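Side-chain contacts in putative DsbA oxidoreductase SCO1869 (PDB 3GL5), which probably acts as a DsbA-like oxidoreductase of the thioredoxin superfamily, although its physiological role has not been established: residues N136-L141 with A157-P162; L107-E112 with A152-A157; R191-S196 with W212-P217. All blocks are in the same frame, centred on the assembly; numbering follows the deposited sequence. Where two conformers were deposited one is given.

Contact 1: N136-L141 with A157-P162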
loop_
_atom_site.group_PDB
_atom_site.type_symbol
_atom_site.label_atom_id
_atom_site.label_comp_id
_atom_site.label_asym_id
_atom_site.label_seq_id
_atom_site.Cartn_x
_atom_site.Cartn_y
_atom_site.Cartn_z
ATOM N N ASN A 136 13.017 7.186 -24.212
ATOM C CA ASN A 136 14.053 8.161 -24.425
ATOM C C ASN A 136 13.517 9.581 -24.819
ATOM O O ASN A 136 14.033 10.200 -25.756
ATOM C CB ASN A 136 15.020 7.649 -25.509
ATOM C CG ASN A 136 16.339 8.421 -25.526
ATOM O OD1 ASN A 136 16.750 8.972 -24.507
ATOM N ND2 ASN A 136 16.991 8.482 -26.692
ATOM N N ASP A 137 12.478 10.068 -24.121
ATOM C CA ASP A 137 11.917 11.403 -24.342
ATOM C C ASP A 137 11.268 11.952 -23.051
ATOM O O ASP A 137 10.062 11.747 -22.781
ATOM C CB ASP A 137 10.916 11.378 -25.496
ATOM C CG ASP A 137 10.284 12.746 -25.787
ATOM O OD1 ASP A 137 10.443 13.716 -24.999
ATOM O OD2 ASP A 137 9.596 12.845 -26.822
ATOM N N ASP A 138 12.074 12.663 -22.266
ATOM C CA ASP A 138 11.657 13.130 -20.963
ATOM C C ASP A 138 10.480 14.087 -21.044
ATOM O O ASP A 138 9.552 13.990 -20.249
ATOM C CB ASP A 138 12.840 13.786 -20.249
ATOM C CG ASP A 138 13.722 12.781 -19.522
ATOM O OD1 ASP A 138 13.489 11.542 -19.635
ATOM O OD2 ASP A 138 14.653 13.242 -18.823
ATOM N N GLU A 139 10.501 14.987 -22.026
ATOM C CA GLU A 139 9.406 15.929 -22.200
ATOM C C GLU A 139 8.062 15.230 -22.496
ATOM O O GLU A 139 7.020 15.636 -21.986
ATOM C CB GLU A 139 9.756 17.014 -23.220
ATOM C CG GLU A 139 10.708 18.100 -22.642
ATOM C CD GLU A 139 10.211 18.651 -21.310
ATOM O OE1 GLU A 139 9.002 18.926 -21.195
ATOM O OE2 GLU A 139 11.014 18.800 -20.370
ATOM N N ARG A 140 8.103 14.146 -23.257
ATOM C CA ARG A 140 6.913 13.289 -23.426
ATOM C C ARG A 140 6.368 12.765 -22.090
ATOM O O ARG A 140 5.171 12.837 -21.823
ATOM C CB ARG A 140 7.188 12.114 -24.353
ATOM C CG ARG A 140 5.932 11.383 -24.790
ATOM C CD ARG A 140 5.012 12.385 -25.414
ATOM N NE ARG A 140 3.684 11.862 -25.698
ATOM C CZ ARG A 140 2.580 12.612 -25.736
ATOM N NH1 ARG A 140 2.650 13.912 -25.458
ATOM N NH2 ARG A 140 1.397 12.054 -26.017
ATOM N N LEU A 141 7.250 12.253 -21.254
ATOM C CA LEU A 141 6.839 11.767 -19.935
ATOM C C LEU A 141 6.283 12.893 -19.085
ATOM O O LEU A 141 5.310 12.699 -18.367
ATOM C CB LEU A 141 7.989 11.055 -19.217
ATOM C CG LEU A 141 8.616 9.962 -20.088
ATOM C CD1 LEU A 141 9.822 9.288 -19.402
ATOM C CD2 LEU A 141 7.563 8.919 -20.544
ATOM N N ALA A 157 11.933 16.831 -11.567
ATOM C CA ALA A 157 12.924 16.543 -10.525
ATOM C C ALA A 157 13.150 15.031 -10.405
ATOM O O ALA A 157 14.281 14.590 -10.310
ATOM C CB ALA A 157 12.496 17.132 -9.183
ATOM N N VAL A 158 12.079 14.244 -10.418
ATOM C CA VAL A 158 12.224 12.771 -10.384
ATOM C C VAL A 158 13.040 12.263 -11.605
ATOM O O VAL A 158 13.949 11.457 -11.473
ATOM C CB VAL A 158 10.850 12.068 -10.224
ATOM C CG1 VAL A 158 10.968 10.559 -10.450
ATOM C CG2 VAL A 158 10.301 12.329 -8.833
ATOM N N LEU A 159 12.745 12.811 -12.775
ATOM C CA LEU A 159 13.426 12.425 -13.993
ATOM C C LEU A 159 14.868 12.874 -14.002
ATOM O O LEU A 159 15.722 12.172 -14.556
ATOM C CB LEU A 159 12.693 12.978 -15.205
ATOM C CG LEU A 159 11.445 12.173 -15.525
ATOM C CD1 LEU A 159 10.522 12.932 -16.480
ATOM C CD2 LEU A 159 11.830 10.814 -16.093
ATOM N N ALA A 160 15.143 14.023 -13.377
ATOM C CA ALA A 160 16.505 14.559 -13.257
ATOM C C ALA A 160 17.355 13.807 -12.225
ATOM O O ALA A 160 18.601 13.819 -12.298
ATOM C CB ALA A 160 16.472 16.087 -12.918
ATOM N N ASP A 161 16.699 13.183 -11.248
ATOM C CA ASP A 161 17.426 12.471 -10.188
ATOM C C ASP A 161 17.246 10.953 -10.307
ATOM O O ASP A 161 16.244 10.428 -9.805
ATOM C CB ASP A 161 16.950 12.934 -8.816
ATOM C CG ASP A 161 17.688 12.246 -7.683
ATOM O OD1 ASP A 161 18.689 11.532 -7.959
ATOM O OD2 ASP A 161 17.277 12.430 -6.507
ATOM N N PRO A 162 18.217 10.249 -10.959
ATOM C CA PRO A 162 18.154 8.779 -11.166
ATOM C C PRO A 162 17.835 7.948 -9.917
ATOM O O PRO A 162 17.161 6.930 -10.033
ATOM C CB PRO A 162 19.548 8.409 -11.698
ATOM C CG PRO A 162 20.405 9.717 -11.618
ATOM C CD PRO A 162 19.424 10.841 -11.575
HETATM O O HOH W 1 16.399 11.864 -17.230
#
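From the last turn of helix 152-160, Leu-159 reaches across to Asp-138 and Leu-141 at the start of helix 138-147. The walk to it passes Val-158, which takes a different face of the same helix and packs on Leu-106 of helix 101-111, so the chain serves two neighbours with successive residues.

Leu-159 then carries the contact with both branches. Its CD1 lies 4.0 Å from the backbone O of Asp-138 and reaches on to CB of Leu-141, while its CD2 is 4.2 Å from CD1 of Leu-141, the two leucines crossing at about a right angle. CD2 also touches the carboxylate of Asp-138, 4.0 Å from OD1; here the two side chains run past each other in opposite directions. The CG of Leu-159 lies beside the backbone N, anti to the carbonyl carbon (chi1 -77°), which directs both methyls at helix 138-147. A water donates to Leu-159 O over 2.8 Å and to Asp-138 OD2 over 2.7 Å, joining two acceptors that could not bond each other directly.

The two helices follow one another in the chain and form a helical hairpin, part of the all-helical insertion that interrupts the thioredoxin fold in DsbA-like proteins. Asp-161 is where the second helix gives way to loop; its OD1 accepts from Ala-163 N, two residues further on. Helix 138-147 begins at an N-cap, Asp-137, whose OD1 accepts from Arg-140 N at 2.9 Å, a nearly straight bond (166°) that arrives from above the carboxylate plane. Arg-140 sends NH2 in a salt bridge to Asp-130, one of the residues that bind the sodium ion.

Contact 2: L107-E112 with A152-A157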
loop_
_atom_site.group_PDB
_atom_site.type_symbol
_atom_site.label_atom_id
_atom_site.label_comp_id
_atom_site.label_asym_id
_atom_site.label_seq_id
_atom_site.Cartn_x
_atom_site.Cartn_y
_atom_site.Cartn_z
ATOM N N LEU A 107 6.023 6.088 -12.055
ATOM C CA LEU A 107 4.837 5.409 -11.541
ATOM C C LEU A 107 4.830 5.404 -10.000
ATOM O O LEU A 107 3.768 5.449 -9.388
ATOM C CB LEU A 107 4.683 3.994 -12.099
ATOM C CG LEU A 107 4.265 3.960 -13.584
ATOM C CD1 LEU A 107 4.544 2.581 -14.214
ATOM C CD2 LEU A 107 2.762 4.296 -13.750
ATOM N N HIS A 108 6.008 5.298 -9.402
ATOM C CA HIS A 108 6.131 5.352 -7.956
ATOM C C HIS A 108 5.901 6.757 -7.407
ATOM O O HIS A 108 5.231 6.896 -6.419
ATOM C CB HIS A 108 7.453 4.727 -7.474
ATOM C CG HIS A 108 7.391 3.235 -7.418
ATOM N ND1 HIS A 108 7.116 2.541 -6.262
ATOM C CD2 HIS A 108 7.476 2.305 -8.402
ATOM C CE1 HIS A 108 7.079 1.244 -6.522
ATOM N NE2 HIS A 108 7.299 1.076 -7.816
ATOM N N LEU A 109 6.412 7.788 -8.050
ATOM C CA LEU A 109 5.904 9.159 -7.785
ATOM C C LEU A 109 4.368 9.225 -7.752
ATOM O O LEU A 109 3.763 9.603 -6.728
ATOM C CB LEU A 109 6.468 10.170 -8.786
ATOM C CG LEU A 109 5.895 11.601 -8.724
ATOM C CD1 LEU A 109 5.931 12.195 -7.287
ATOM C CD2 LEU A 109 6.660 12.493 -9.671
ATOM N N ALA A 110 3.736 8.810 -8.851
ATOM C CA ALA A 110 2.272 8.655 -8.896
ATOM C C ALA A 110 1.664 7.820 -7.755
ATOM O O ALA A 110 0.627 8.181 -7.215
ATOM C CB ALA A 110 1.824 8.069 -10.277
ATOM N N LYS A 111 2.279 6.694 -7.393
ATOM C CA LYS A 111 1.657 5.790 -6.403
ATOM C C LYS A 111 1.570 6.541 -5.073
ATOM O O LYS A 111 0.610 6.375 -4.263
ATOM C CB LYS A 111 2.491 4.512 -6.266
ATOM C CG LYS A 111 2.075 3.562 -5.130
ATOM C CD LYS A 111 3.240 2.663 -4.706
ATOM C CE LYS A 111 2.750 1.232 -4.504
ATOM N NZ LYS A 111 3.590 0.436 -3.552
ATOM N N GLU A 112 2.570 7.405 -4.903
ATOM C CA GLU A 112 2.716 8.273 -3.758
ATOM C C GLU A 112 2.187 9.691 -4.036
ATOM O O GLU A 112 2.573 10.660 -3.372
ATOM C CB GLU A 112 4.175 8.314 -3.339
ATOM C CG GLU A 112 4.354 8.509 -1.910
ATOM C CD GLU A 112 5.580 9.324 -1.634
ATOM O OE1 GLU A 112 6.675 8.800 -1.905
ATOM O OE2 GLU A 112 5.424 10.484 -1.158
ATOM N N ALA A 152 4.467 19.204 -12.508
ATOM C CA ALA A 152 5.496 19.155 -13.559
ATOM C C ALA A 152 6.944 19.409 -13.134
ATOM O O ALA A 152 7.857 18.670 -13.575
ATOM C CB ALA A 152 5.131 20.108 -14.665
ATOM N N GLU A 153 7.154 20.448 -12.318
ATOM C CA GLU A 153 8.488 20.789 -11.803
ATOM C C GLU A 153 9.018 19.570 -11.057
ATOM O O GLU A 153 10.218 19.267 -11.077
ATOM C CB GLU A 153 8.418 21.996 -10.846
ATOM C CG GLU A 153 7.370 23.060 -11.198
ATOM C CD GLU A 153 7.013 23.972 -10.014
ATOM O OE1 GLU A 153 7.877 24.224 -9.142
ATOM O OE2 GLU A 153 5.861 24.442 -9.953
ATOM N N GLU A 154 8.076 18.884 -10.416
ATOM C CA GLU A 154 8.281 17.735 -9.570
ATOM C C GLU A 154 8.575 16.476 -10.372
ATOM O O GLU A 154 9.507 15.718 -10.057
ATOM C CB GLU A 154 6.955 17.586 -8.852
ATOM C CG GLU A 154 6.640 16.340 -8.119
ATOM C CD GLU A 154 5.786 16.680 -6.921
ATOM O OE1 GLU A 154 6.110 17.675 -6.245
ATOM O OE2 GLU A 154 4.785 15.985 -6.659
ATOM N N VAL A 155 7.782 16.255 -11.418
ATOM C CA VAL A 155 7.940 15.087 -12.252
ATOM C C VAL A 155 9.311 15.169 -12.880
ATOM O O VAL A 155 10.017 14.185 -12.981
ATOM C CB VAL A 155 6.799 15.030 -13.288
ATOM C CG1 VAL A 155 7.216 14.303 -14.554
ATOM C CG2 VAL A 155 5.586 14.376 -12.650
ATOM N N ARG A 156 9.692 16.389 -13.233
ATOM C CA ARG A 156 10.988 16.718 -13.797
ATOM C C ARG A 156 12.138 16.481 -12.839
ATOM O O ARG A 156 13.203 15.989 -13.260
ATOM C CB ARG A 156 11.018 18.188 -14.238
ATOM C CG ARG A 156 10.423 18.412 -15.599
ATOM C CD ARG A 156 11.001 19.657 -16.227
ATOM N NE ARG A 156 10.384 19.889 -17.530
ATOM C CZ ARG A 156 9.198 20.467 -17.697
ATOM N NH1 ARG A 156 8.491 20.873 -16.648
ATOM N NH2 ARG A 156 8.709 20.639 -18.919
ATOM N N ALA A 157 11.933 16.831 -11.567
ATOM C CA ALA A 157 12.924 16.543 -10.525
ATOM C C ALA A 157 13.150 15.031 -10.405
ATOM O O ALA A 157 14.281 14.590 -10.310
ATOM C CB ALA A 157 12.496 17.132 -9.183
#
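Leu-109 pushes its branched end against the backbone and side chain of Val-155, with Glu-154 closing over it from the preceding position. The CD2 methyl does most of the touching: it sits 3.7 Å from CG2 of Val-155 and 3.9 Å from CA of the same residue, close enough to rest on the helix surface itself. The two side chains cross at about a right angle, so a methyl of one meets a methyl of the other without the chains lying alongside. In Leu-109 the CG is anti to the backbone N (chi1 173°), and this carries the fork straight out from helix 101-111 toward helix 152-160.

Glu-154 approaches on a slant. Its CG is 4.1 Å from Leu-109 CD2, and a bend at chi2 (147°) then brings OE2 to 4.0 Å from CD1. OE2 has its real polar partner elsewhere, in a salt bridge with Arg-113 NE just beyond the end of helix 101-111. Leu-150 packs against both Leu-109 and Val-155, Tyr-165 against Leu-109, and Ala-145 of helix 138-147 against Val-155, which places the contact inside the helical insertion of the DsbA-like fold, where three helices and their connections come together. Glu-112, the first residue past helix 101-111, has OE1 hydrogen-bonded to Tyr-165 OH and packs against Arg-113 of the second subunit.

The contact between the segments is mainly van der Waals, with no polar bond between them; both CG and OE2 of Glu-154 touch the leucine. The salt bridge to Arg-113 probably helps keep Glu-154 ionised and fixes OE2 beside Leu-109, satisfying its charge next to an apolar group.

Contact 3: R191-S196 with W212-P217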
loop_
_atom_site.group_PDB
_atom_site.type_symbol
_atom_site.label_atom_id
_atom_site.label_comp_id
_atom_site.label_asym_id
_atom_site.label_seq_id
_atom_site.Cartn_x
_atom_site.Cartn_y
_atom_site.Cartn_z
ATOM N N ARG A 191 -1.701 -13.070 -1.616
ATOM C CA ARG A 191 -0.481 -13.855 -1.365
ATOM C C ARG A 191 -0.710 -15.396 -1.266
ATOM O O ARG A 191 0.085 -16.087 -0.630
ATOM C CB ARG A 191 0.275 -13.322 -0.131
ATOM C CG ARG A 191 0.966 -11.952 -0.320
ATOM C CD ARG A 191 2.260 -12.090 -1.135
ATOM N NE ARG A 191 2.734 -10.803 -1.641
ATOM C CZ ARG A 191 3.625 -10.027 -1.023
ATOM N NH1 ARG A 191 4.154 -10.412 0.135
ATOM N NH2 ARG A 191 3.990 -8.856 -1.553
ATOM N N ALA A 192 -1.765 -15.934 -1.907
ATOM C CA ALA A 192 -2.041 -17.396 -1.912
ATOM C C ALA A 192 -2.033 -17.976 -3.306
ATOM O O ALA A 192 -1.631 -19.138 -3.515
ATOM C CB ALA A 192 -3.390 -17.719 -1.244
ATOM N N TYR A 193 -2.510 -17.187 -4.264
ATOM C CA TYR A 193 -2.625 -17.661 -5.627
ATOM C C TYR A 193 -1.889 -16.760 -6.621
ATOM O O TYR A 193 -2.071 -15.546 -6.614
ATOM C CB TYR A 193 -4.102 -17.752 -5.991
ATOM C CG TYR A 193 -4.771 -18.996 -5.452
ATOM C CD1 TYR A 193 -4.800 -20.166 -6.210
ATOM C CD2 TYR A 193 -5.361 -19.018 -4.181
ATOM C CE1 TYR A 193 -5.417 -21.327 -5.737
ATOM C CE2 TYR A 193 -5.982 -20.182 -3.694
ATOM C CZ TYR A 193 -5.996 -21.326 -4.484
ATOM O OH TYR A 193 -6.584 -22.488 -4.039
ATOM N N GLY A 194 -1.072 -17.360 -7.482
ATOM C CA GLY A 194 -0.431 -16.622 -8.570
ATOM C C GLY A 194 -1.122 -16.856 -9.897
ATOM O O GLY A 194 -1.306 -17.973 -10.307
ATOM N N VAL A 195 -1.498 -15.800 -10.587
ATOM C CA VAL A 195 -2.013 -15.953 -11.934
ATOM C C VAL A 195 -1.121 -15.242 -12.950
ATOM O O VAL A 195 -0.786 -14.066 -12.797
ATOM C CB VAL A 195 -3.472 -15.465 -12.028
ATOM C CG1 VAL A 195 -3.937 -15.460 -13.476
ATOM C CG2 VAL A 195 -4.352 -16.374 -11.156
ATOM N N SER A 196 -0.745 -15.975 -13.994
ATOM C CA SER A 196 0.199 -15.469 -14.953
ATOM C C SER A 196 -0.402 -15.329 -16.347
ATOM O O SER A 196 -1.164 -16.182 -16.800
ATOM C CB SER A 196 1.421 -16.381 -14.987
ATOM O OG SER A 196 2.073 -16.242 -16.228
ATOM N N TRP A 212 -10.702 -15.632 -2.649
ATOM C CA TRP A 212 -11.641 -15.166 -1.627
ATOM C C TRP A 212 -12.167 -16.332 -0.802
ATOM O O TRP A 212 -12.123 -16.308 0.425
ATOM C CB TRP A 212 -12.814 -14.463 -2.279
ATOM C CG TRP A 212 -13.712 -13.790 -1.309
ATOM C CD1 TRP A 212 -14.839 -14.320 -0.710
ATOM C CD2 TRP A 212 -13.591 -12.447 -0.831
ATOM N NE1 TRP A 212 -15.407 -13.379 0.116
ATOM C CE2 TRP A 212 -14.668 -12.222 0.058
ATOM C CE3 TRP A 212 -12.677 -11.408 -1.069
ATOM C CZ2 TRP A 212 -14.854 -10.998 0.718
ATOM C CZ3 TRP A 212 -12.860 -10.187 -0.417
ATOM C CH2 TRP A 212 -13.941 -9.995 0.470
ATOM N N GLY A 213 -12.636 -17.368 -1.485
ATOM C CA GLY A 213 -13.350 -18.433 -0.805
ATOM C C GLY A 213 -12.488 -19.132 0.220
ATOM O O GLY A 213 -12.972 -19.567 1.255
ATOM N N GLU A 214 -11.197 -19.221 -0.061
ATOM C CA GLU A 214 -10.311 -20.048 0.736
ATOM C C GLU A 214 -9.499 -19.356 1.827
ATOM O O GLU A 214 -8.693 -20.008 2.480
ATOM C CB GLU A 214 -9.406 -20.877 -0.179
ATOM C CG GLU A 214 -10.196 -21.938 -0.952
ATOM C CD GLU A 214 -9.568 -22.284 -2.295
ATOM O OE1 GLU A 214 -8.502 -21.702 -2.608
ATOM O OE2 GLU A 214 -10.135 -23.146 -3.030
ATOM N N ARG A 215 -9.690 -18.051 2.029
ATOM C CA ARG A 215 -9.044 -17.384 3.154
ATOM C C ARG A 215 -9.646 -17.940 4.435
ATOM O O ARG A 215 -10.852 -17.843 4.649
ATOM C CB ARG A 215 -9.259 -15.867 3.132
ATOM C CG ARG A 215 -9.251 -15.236 1.757
ATOM C CD ARG A 215 -9.916 -13.884 1.791
ATOM N NE ARG A 215 -11.273 -13.986 2.324
ATOM C CZ ARG A 215 -11.839 -13.070 3.105
ATOM N NH1 ARG A 215 -11.149 -11.995 3.468
ATOM N NH2 ARG A 215 -13.074 -13.246 3.548
ATOM N N THR A 216 -8.816 -18.527 5.292
ATOM C CA THR A 216 -9.306 -19.005 6.595
ATOM C C THR A 216 -9.214 -17.842 7.562
ATOM O O THR A 216 -8.415 -16.932 7.329
ATOM C CB THR A 216 -8.482 -20.198 7.144
ATOM O OG1 THR A 216 -7.106 -19.807 7.287
ATOM C CG2 THR A 216 -8.593 -21.414 6.206
ATOM N N PRO A 217 -10.031 -17.839 8.635
ATOM C CA PRO A 217 -9.834 -16.770 9.609
ATOM C C PRO A 217 -8.375 -16.703 10.097
ATOM O O PRO A 217 -7.620 -17.669 9.903
ATOM C CB PRO A 217 -10.809 -17.160 10.723
ATOM C CG PRO A 217 -11.951 -17.789 9.977
ATOM C CD PRO A 217 -11.281 -18.590 8.893
#
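A notably short hydrogen bond, 2.5 Å from Tyr-193 OH to Glu-214 OE1, joins the two segments, though coordinate error could account for the shortness. Tyr-193 and Glu-214 are the only residues of the two segments that touch. The tyrosine donates. OE1 takes the bond on its syn side, 22° out of the carboxylate plane, and lies at the edge of the ring near the ring plane, 3.1 Å from CE2. Ring and carboxylate planes are 32° apart. Beyond CG the glutamate chain is extended, which lets it span from the end of helix 201-213 to the strand.

Tyr-193 opens strand 193-196, an edge strand of the thioredoxin-type sheet within the chain. Together with Ala-192 it faces Leu-189 in a classic beta bulge. In the dimer Tyr-193, Gly-194 and Val-195 pair in parallel with a strand of the second subunit, so the sheet continues across the interface, and Ile-221 of that subunit packs on the tyrosine.

Past Glu-214, Arg-215 folds back: NE donates to Trp-212 O at 3.1 Å, on a lone pair in the carbonyl plane, while NH2 lies 3.9 Å above the Trp-212 indole, offset toward its rim.

Contacts 1 and 2 are neighbours, with centres 10 Å apart, and share helix 152-160 and residue Ala-157. Their segments alternate along the chain. Helix 152-160 meets helix 138-147 on one face and helix 101-111 on another. Two links tie them further: a salt bridge from Glu-139 OE1 to Arg-156 NH2 (2.9 Å), and Val-158 CG2 packed on Leu-109 CD2 (3.7 Å). Contact 3 follows both in sequence and lies on the opposite side of the chain's centre, its centre 38 Å from that of contact 1 and 33 Å from that of contact 2. The first two lie within the helical insertion; the third belongs to the sheet edge that joins the subunits.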